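Local coordinates for Non-heme chloroperoxidase CPO-A1 (Streptomyces aureofaciens, PDB 1A8Q), which halogenates organic substrates as a cofactor-free peroxidase able to chlorinate and brominate, and may chlorinate in 7-chlorotetracycline biosynthesis, at residues E138-D141 and A142-N145; E206-K209 and K210-I213. One frame throughout, in Å; residues are numbered along the deposited sequence.

Contact 1. Residues E138-D141 and A142-N145; sequences EVFD and ALKN
The ammonium group of K144 has two partners: NZ donates to a water 2.7 Å away and forms a salt bridge with D197 of helix 189-201. The same water donates a hydrogen bond to OD1 of D141, with 2.6 Å between the water oxygen and OD1, so the carboxylate is tied to the lysine one turn further along helix 137-162, in the helical region inserted after strand 112-118 of the α/β-hydrolase fold. The direct separation between D141 OD1 and K144 NZ is 4.1 Å, beyond a salt bridge, and the water fills the role of bridge; the opposite charges probably still favour each other. The bend of the lysine chain at its third torsion (chi3 -84°) turns the end of the chain back along the helix, where CE rests 3.5 Å from the carbonyl oxygen of F140. That carbonyl also accepts the backbone N-H of K144, and like bonds from A142 to E138, L143 to V139 and N145 to D141 continue the i to i+4 pattern of a regular α-helix. F140 leaves the helix on its buried side, among M125, I126, V135 and residues of helix 189-201, and its ring meets that of Y201 with the planes about 55° apart. Methyl CD1 of L143 approaches the same ring obliquely, 4.3 Å from F140 CD1, and the leucine side chain lies about 9 Å from that of the catalytic S94. With CG anti to the carbonyl carbon (chi1 -60°), L143 also lays its branch point over the preceding turn, CG coming within 3.3 Å of V139 O.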
loop_
_atom_site.group_PDB
_atom_site.type_symbol
_atom_site.label_atom_id
_atom_site.label_comp_id
_atom_site.label_asym_id
_atom_site.label_seq_id
_atom_site.Cartn_x
_atom_site.Cartn_y
_atom_site.Cartn_z
ATOM N N GLU A 138 -14.913 -13.951 -8.337
ATOM C CA GLU A 138 -15.070 -13.501 -9.711
ATOM C C GLU A 138 -14.368 -12.152 -9.946
ATOM O O GLU A 138 -13.935 -11.871 -11.081
ATOM C CB GLU A 138 -16.517 -13.267 -10.113
ATOM C CG GLU A 138 -17.615 -14.266 -9.925
ATOM C CD GLU A 138 -18.962 -13.577 -9.720
ATOM O OE1 GLU A 138 -19.045 -12.591 -8.946
ATOM O OE2 GLU A 138 -19.964 -14.017 -10.328
ATOM N N VAL A 139 -14.320 -11.293 -8.941
ATOM C CA VAL A 139 -13.637 -9.996 -9.105
ATOM C C VAL A 139 -12.147 -10.216 -9.341
ATOM O O VAL A 139 -11.547 -9.575 -10.233
ATOM C CB VAL A 139 -13.914 -9.115 -7.876
ATOM C CG1 VAL A 139 -13.010 -7.877 -7.871
ATOM C CG2 VAL A 139 -15.393 -8.695 -7.912
ATOM N N PHE A 140 -11.530 -11.081 -8.559
ATOM C CA PHE A 140 -10.083 -11.328 -8.715
ATOM C C PHE A 140 -9.827 -11.993 -10.050
ATOM O O PHE A 140 -8.855 -11.686 -10.765
ATOM C CB PHE A 140 -9.577 -12.200 -7.563
ATOM C CG PHE A 140 -9.793 -11.457 -6.260
ATOM C CD1 PHE A 140 -9.238 -10.218 -6.037
ATOM C CD2 PHE A 140 -10.525 -12.025 -5.248
ATOM C CE1 PHE A 140 -9.418 -9.535 -4.854
ATOM C CE2 PHE A 140 -10.709 -11.352 -4.046
ATOM C CZ PHE A 140 -10.146 -10.117 -3.827
ATOM N N ASP A 141 -10.737 -12.911 -10.430
ATOM C CA ASP A 141 -10.563 -13.519 -11.772
ATOM C C ASP A 141 -10.554 -12.435 -12.836
ATOM O O ASP A 141 -9.762 -12.535 -13.807
ATOM C CB ASP A 141 -11.698 -14.497 -12.065
ATOM C CG ASP A 141 -11.673 -15.751 -11.221
ATOM O OD1 ASP A 141 -10.625 -16.104 -10.661
ATOM O OD2 ASP A 141 -12.750 -16.391 -11.112
ATOM N N ALA A 142 -11.482 -11.488 -12.778
ATOM C CA ALA A 142 -11.623 -10.416 -13.739
ATOM C C ALA A 142 -10.384 -9.518 -13.744
ATOM O O ALA A 142 -9.957 -9.091 -14.834
ATOM C CB ALA A 142 -12.846 -9.526 -13.518
ATOM N N LEU A 143 -9.815 -9.219 -12.571
ATOM C CA LEU A 143 -8.572 -8.413 -12.604
ATOM C C LEU A 143 -7.465 -9.134 -13.348
ATOM O O LEU A 143 -6.732 -8.511 -14.137
ATOM C CB LEU A 143 -8.084 -8.099 -11.190
ATOM C CG LEU A 143 -9.118 -7.297 -10.387
ATOM C CD1 LEU A 143 -8.571 -7.148 -8.954
ATOM C CD2 LEU A 143 -9.313 -5.888 -10.959
ATOM N N LYS A 144 -7.288 -10.438 -13.084
ATOM C CA LYS A 144 -6.204 -11.155 -13.726
ATOM C C LYS A 144 -6.465 -11.277 -15.229
ATOM O O LYS A 144 -5.504 -11.116 -16.012
ATOM C CB LYS A 144 -6.019 -12.568 -13.148
ATOM C CG LYS A 144 -5.498 -12.530 -11.714
ATOM C CD LYS A 144 -5.370 -13.962 -11.189
ATOM C CE LYS A 144 -6.729 -14.417 -10.661
ATOM N NZ LYS A 144 -6.541 -15.773 -10.045
ATOM N N ASN A 145 -7.721 -11.520 -15.604
ATOM C CA ASN A 145 -8.029 -11.617 -17.042
ATOM C C ASN A 145 -7.839 -10.271 -17.738
ATOM O O ASN A 145 -7.454 -10.268 -18.910
ATOM C CB ASN A 145 -9.466 -12.089 -17.284
ATOM C CG ASN A 145 -9.699 -12.447 -18.742
ATOM O OD1 ASN A 145 -10.820 -12.540 -19.241
ATOM N ND2 ASN A 145 -8.640 -12.651 -19.522
HETATM O O HOH W 1 -8.926 -15.722 -8.705
#

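Contact 2. Residues E206-K209 and K210-I213; sequences EDLK and KFDI
With CG set anti to the carbonyl carbon in both L208 (chi1 -60°) and F211 (chi1 -84°), the two side chains lie next to each other and point the same way, although their residues stand at the two ends of a type I β turn. Methyl CD2 of L208 touches ring atom CE1 of F211 at 4.0 Å. The ring turns its edge to the backbone: the carbonyl oxygen of D207 lies near the ring plane, 3.4 Å from CD1. D207 O also accepts the N-H of K210. The turn itself is closed by the bond from F211 N to L208 O, 3.2 Å long. In both bonds the donor sits well above the carbonyl plane, about 60° out of it, as fits bonds that span only three residues. K209 runs out extended, its NZ meeting OE2 of E206 in a salt bridge of 2.8 Å on the syn lone pair. A water donates to both K209 O and F211 O and so links the two carbonyls. Inward, L208 and F211 both pack on I239, L208 reaching helix 232-238 and F211 reaching L100 and V104 of helix 96-107; D207 is salt-bridged to R102 of that helix. The whole is a helix-to-strand connection of the α/β-hydrolase fold, a β turn leading the chain from helix 205-208 towards strand 215-220 of the central β-sheet.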
loop_
_atom_site.group_PDB
_atom_site.type_symbol
_atom_site.label_atom_id
_atom_site.label_comp_id
_atom_site.label_asym_id
_atom_site.label_seq_id
_atom_site.Cartn_x
_atom_site.Cartn_y
_atom_site.Cartn_z
ATOM N N GLU A 206 -3.456 -13.345 11.834
ATOM C CA GLU A 206 -2.470 -13.680 12.865
ATOM C C GLU A 206 -1.272 -12.753 12.946
ATOM O O GLU A 206 -0.704 -12.543 14.027
ATOM C CB GLU A 206 -2.066 -15.147 12.764
ATOM C CG GLU A 206 -3.279 -16.067 12.965
ATOM C CD GLU A 206 -3.944 -15.890 14.324
ATOM O OE1 GLU A 206 -3.215 -15.987 15.339
ATOM O OE2 GLU A 206 -5.157 -15.612 14.406
ATOM N N ASP A 207 -0.902 -12.131 11.812
ATOM C CA ASP A 207 0.142 -11.121 11.860
ATOM C C ASP A 207 -0.324 -9.856 12.594
ATOM O O ASP A 207 0.480 -9.253 13.323
ATOM C CB ASP A 207 0.536 -10.700 10.423
ATOM C CG ASP A 207 1.275 -11.777 9.653
ATOM O OD1 ASP A 207 2.076 -12.555 10.221
ATOM O OD2 ASP A 207 1.052 -11.832 8.433
ATOM N N LEU A 208 -1.555 -9.463 12.395
ATOM C CA LEU A 208 -2.126 -8.259 13.008
ATOM C C LEU A 208 -2.132 -8.378 14.546
ATOM O O LEU A 208 -1.939 -7.380 15.216
ATOM C CB LEU A 208 -3.538 -7.937 12.566
ATOM C CG LEU A 208 -3.790 -7.667 11.057
ATOM C CD1 LEU A 208 -5.253 -7.430 10.783
ATOM C CD2 LEU A 208 -2.946 -6.459 10.634
ATOM N N LYS A 209 -2.348 -9.593 15.040
ATOM C CA LYS A 209 -2.358 -9.773 16.506
ATOM C C LYS A 209 -0.974 -9.599 17.116
ATOM O O LYS A 209 -0.809 -9.453 18.351
ATOM C CB LYS A 209 -2.928 -11.169 16.799
ATOM C CG LYS A 209 -4.401 -11.395 16.499
ATOM C CD LYS A 209 -4.719 -12.885 16.711
ATOM C CE LYS A 209 -6.175 -13.216 16.467
ATOM N NZ LYS A 209 -6.401 -14.699 16.722
ATOM N N LYS A 210 0.110 -9.621 16.348
ATOM C CA LYS A 210 1.458 -9.414 16.810
ATOM C C LYS A 210 1.861 -7.942 16.844
ATOM O O LYS A 210 2.975 -7.669 17.305
ATOM C CB LYS A 210 2.456 -10.201 15.961
ATOM C CG LYS A 210 2.129 -11.699 16.043
ATOM C CD LYS A 210 3.206 -12.530 15.369
ATOM C CE LYS A 210 3.296 -13.890 16.085
ATOM N NZ LYS A 210 4.068 -13.718 17.364
ATOM N N PHE A 211 1.003 -7.046 16.408
ATOM C CA PHE A 211 1.338 -5.613 16.448
ATOM C C PHE A 211 1.391 -5.186 17.922
ATOM O O PHE A 211 0.526 -5.646 18.690
ATOM C CB PHE A 211 0.291 -4.806 15.712
ATOM C CG PHE A 211 0.459 -4.687 14.201
ATOM C CD1 PHE A 211 0.590 -5.810 13.430
ATOM C CD2 PHE A 211 0.399 -3.433 13.613
ATOM C CE1 PHE A 211 0.723 -5.709 12.040
ATOM C CE2 PHE A 211 0.529 -3.316 12.227
ATOM C CZ PHE A 211 0.687 -4.454 11.457
ATOM N N ASP A 212 2.367 -4.398 18.280
ATOM C CA ASP A 212 2.459 -3.897 19.656
ATOM C C ASP A 212 2.935 -2.446 19.618
ATOM O O ASP A 212 3.763 -2.013 20.434
ATOM C CB ASP A 212 3.399 -4.801 20.449
ATOM C CG ASP A 212 4.820 -4.892 19.974
ATOM O OD1 ASP A 212 5.165 -4.380 18.878
ATOM O OD2 ASP A 212 5.683 -5.454 20.686
ATOM N N ILE A 213 2.687 -1.791 18.478
ATOM C CA ILE A 213 3.065 -0.384 18.285
ATOM C C ILE A 213 1.822 0.391 17.920
ATOM O O ILE A 213 0.870 -0.197 17.409
ATOM C CB ILE A 213 4.082 -0.245 17.125
ATOM C CG1 ILE A 213 3.538 -0.895 15.843
ATOM C CG2 ILE A 213 5.426 -0.856 17.533
ATOM C CD1 ILE A 213 4.500 -0.722 14.664
HETATM O O HOH W 2 0.472 -7.865 20.214
#

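How the contacts relate
Both contacts are local, yet they serve different parts of the chain: contact 1 takes up about two turns near the start of the long helix 137-162, whereas contact 2 covers the end of the short helix 205-208 and its exit towards strand 215-220. Their centres are 30 Å apart and their nearest atoms about 16 Å, so neither touches the other. Contact 1 sits largely at the surface, with charge joined through water and a single aromatic group sunk inward; contact 2 is partly buried, and its apolar pair packs between helices flanking the sheet. Within each, a lysine is paired with an acid, through water in 138-145, where K144 keeps its direct salt bridge for D197, and directly in 206-213.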